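Long-range contact in uncharacterized protein Atu1656 (Agrobacterium tumefaciens, PDB 2OJH), which is of unknown function but belongs to the TolB family and folds as a six-bladed beta-propeller: residues 44-49 with 273-278. Residues are numbered along the deposited sequence; the frame is centred on the assembly and turned at random.
Sequences FEAPNW and TMNSPN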
# COMPACT_ATOMS: atom_id res chain seq x y z
N PHE A 44 -7.62 5.09 -11.78
CA PHE A 44 -7.49 3.81 -11.11
C PHE A 44 -6.26 3.91 -10.24
O PHE A 44 -5.29 4.58 -10.62
CB PHE A 44 -7.34 2.66 -12.11
CG PHE A 44 -8.64 2.05 -12.51
CD1 PHE A 44 -9.56 2.77 -13.27
CD2 PHE A 44 -8.96 0.77 -12.07
CE1 PHE A 44 -10.77 2.21 -13.64
CE2 PHE A 44 -10.19 0.20 -12.44
CZ PHE A 44 -11.09 0.92 -13.21
N GLU A 45 -6.29 3.24 -9.08
CA GLU A 45 -5.28 3.49 -8.05
C GLU A 45 -4.79 2.25 -7.34
O GLU A 45 -5.53 1.29 -7.17
CB GLU A 45 -5.85 4.49 -7.01
CG GLU A 45 -6.22 5.85 -7.67
CD GLU A 45 -6.62 6.91 -6.70
OE1 GLU A 45 -5.71 7.56 -6.13
OE2 GLU A 45 -7.85 7.16 -6.54
N ALA A 46 -3.53 2.29 -6.91
CA ALA A 46 -3.07 1.42 -5.79
C ALA A 46 -3.24 -0.10 -5.97
O ALA A 46 -4.00 -0.77 -5.23
CB ALA A 46 -3.70 1.91 -4.44
N PRO A 47 -2.53 -0.66 -6.96
CA PRO A 47 -2.71 -2.10 -7.22
C PRO A 47 -2.10 -3.01 -6.13
O PRO A 47 -0.99 -2.74 -5.63
CB PRO A 47 -1.97 -2.28 -8.56
CG PRO A 47 -0.90 -1.22 -8.55
CD PRO A 47 -1.55 -0.03 -7.87
N ASN A 48 -2.86 -4.05 -5.76
CA ASN A 48 -2.33 -5.26 -5.12
C ASN A 48 -2.17 -6.34 -6.19
O ASN A 48 -2.81 -6.29 -7.24
CB ASN A 48 -3.34 -5.89 -4.13
CG ASN A 48 -3.81 -4.94 -3.05
OD1 ASN A 48 -5.01 -4.76 -2.88
ND2 ASN A 48 -2.88 -4.33 -2.31
N TRP A 49 -1.34 -7.35 -5.90
CA TRP A 49 -1.14 -8.46 -6.81
C TRP A 49 -1.57 -9.71 -6.10
O TRP A 49 -1.08 -9.98 -5.00
CB TRP A 49 0.34 -8.54 -7.17
CG TRP A 49 0.67 -9.29 -8.45
CD1 TRP A 49 0.15 -10.51 -8.89
CD2 TRP A 49 1.64 -8.89 -9.44
NE1 TRP A 49 0.76 -10.87 -10.08
CE2 TRP A 49 1.68 -9.90 -10.43
CE3 TRP A 49 2.50 -7.78 -9.55
CZ2 TRP A 49 2.53 -9.81 -11.55
CZ3 TRP A 49 3.34 -7.70 -10.66
CH2 TRP A 49 3.35 -8.71 -11.64
N THR A 273 -0.15 5.76 -7.13
CA THR A 273 0.90 5.00 -7.81
C THR A 273 1.09 3.62 -7.14
O THR A 273 1.10 2.59 -7.83
CB THR A 273 2.23 5.83 -7.88
OG1 THR A 273 2.01 6.93 -8.75
CG2 THR A 273 3.40 5.02 -8.43
N MSE A 274 1.24 3.59 -5.81
CA MSE A 274 1.46 2.32 -5.12
C MSE A 274 1.09 2.40 -3.63
O MSE A 274 1.89 2.00 -2.77
CB MSE A 274 2.92 1.81 -5.28
CG MSE A 274 3.95 2.70 -4.70
SE MSE A 274 5.77 1.96 -4.89
CE MSE A 274 5.78 1.81 -6.87
N ASN A 275 -0.12 2.88 -3.29
CA ASN A 275 -0.37 3.06 -1.84
C ASN A 275 -0.28 1.76 -1.07
O ASN A 275 0.16 1.73 0.09
CB ASN A 275 -1.75 3.69 -1.55
CG ASN A 275 -1.87 5.04 -2.13
OD1 ASN A 275 -2.09 5.17 -3.34
ND2 ASN A 275 -1.68 6.07 -1.30
N SER A 276 -0.74 0.69 -1.70
CA SER A 276 -0.95 -0.59 -1.03
C SER A 276 0.09 -1.64 -1.47
O SER A 276 0.76 -1.45 -2.51
CB SER A 276 -2.35 -1.09 -1.31
OG SER A 276 -3.29 -0.31 -0.59
N PRO A 277 0.25 -2.74 -0.70
CA PRO A 277 1.27 -3.74 -1.03
C PRO A 277 1.17 -4.22 -2.47
O PRO A 277 0.12 -4.74 -2.88
CB PRO A 277 1.02 -4.87 -0.04
CG PRO A 277 0.34 -4.23 1.13
CD PRO A 277 -0.48 -3.08 0.54
N ASN A 278 2.23 -3.98 -3.26
CA ASN A 278 2.11 -4.17 -4.73
C ASN A 278 2.98 -5.26 -5.44
O ASN A 278 3.10 -5.27 -6.67
CB ASN A 278 2.37 -2.83 -5.39
CG ASN A 278 3.73 -2.30 -5.05
OD1 ASN A 278 4.29 -2.63 -4.00
ND2 ASN A 278 4.29 -1.50 -5.95
O HOH W 1 -0.40 -0.27 -4.52
O HOH W 2 0.55 -7.45 -3.83
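Thr273 meets strand 45-49 through its backbone: its O lies 3.7 Å from CD of Pro47. At Asn275 the side chain, whose amide is bonded to Gln271 and Gly272, lays CB and OD1 against the methyl of Ala46, OD1 at 3.8 Å from CB. Ser276 points its CB at Asn48 ND2, while its OG bonds Asn88 O. Its own carbonyl is linked to Pro47 O by one water that donates to both, 2.6 Å from Ser276 O, so two carbonyls that could not bond each other share one donor. Pro277 O takes the direct hydrogen bond across the contact. Asn48 ND2 donates to it at 3.1 Å, almost straight (176°) and within the plane of its amide; the CA-H of Asn48 approaches as well, and a second water accepts from Trp49 N and can donate to the same oxygen, though it has more acceptors near than protons. The other end of the Asn48 amide, OD1, is hydrogen-bonded to His90. Asn278 closes the series, its CB 3.4 Å from Pro47 O and its O in plane at the Trp49 ring edge, near CE3. The loop thus lines the innermost strand of one propeller blade near the centre of the chain; its side chains touch strands 217-224 and 285-291, and strand 45-49 pairs antiparallel with 55-60.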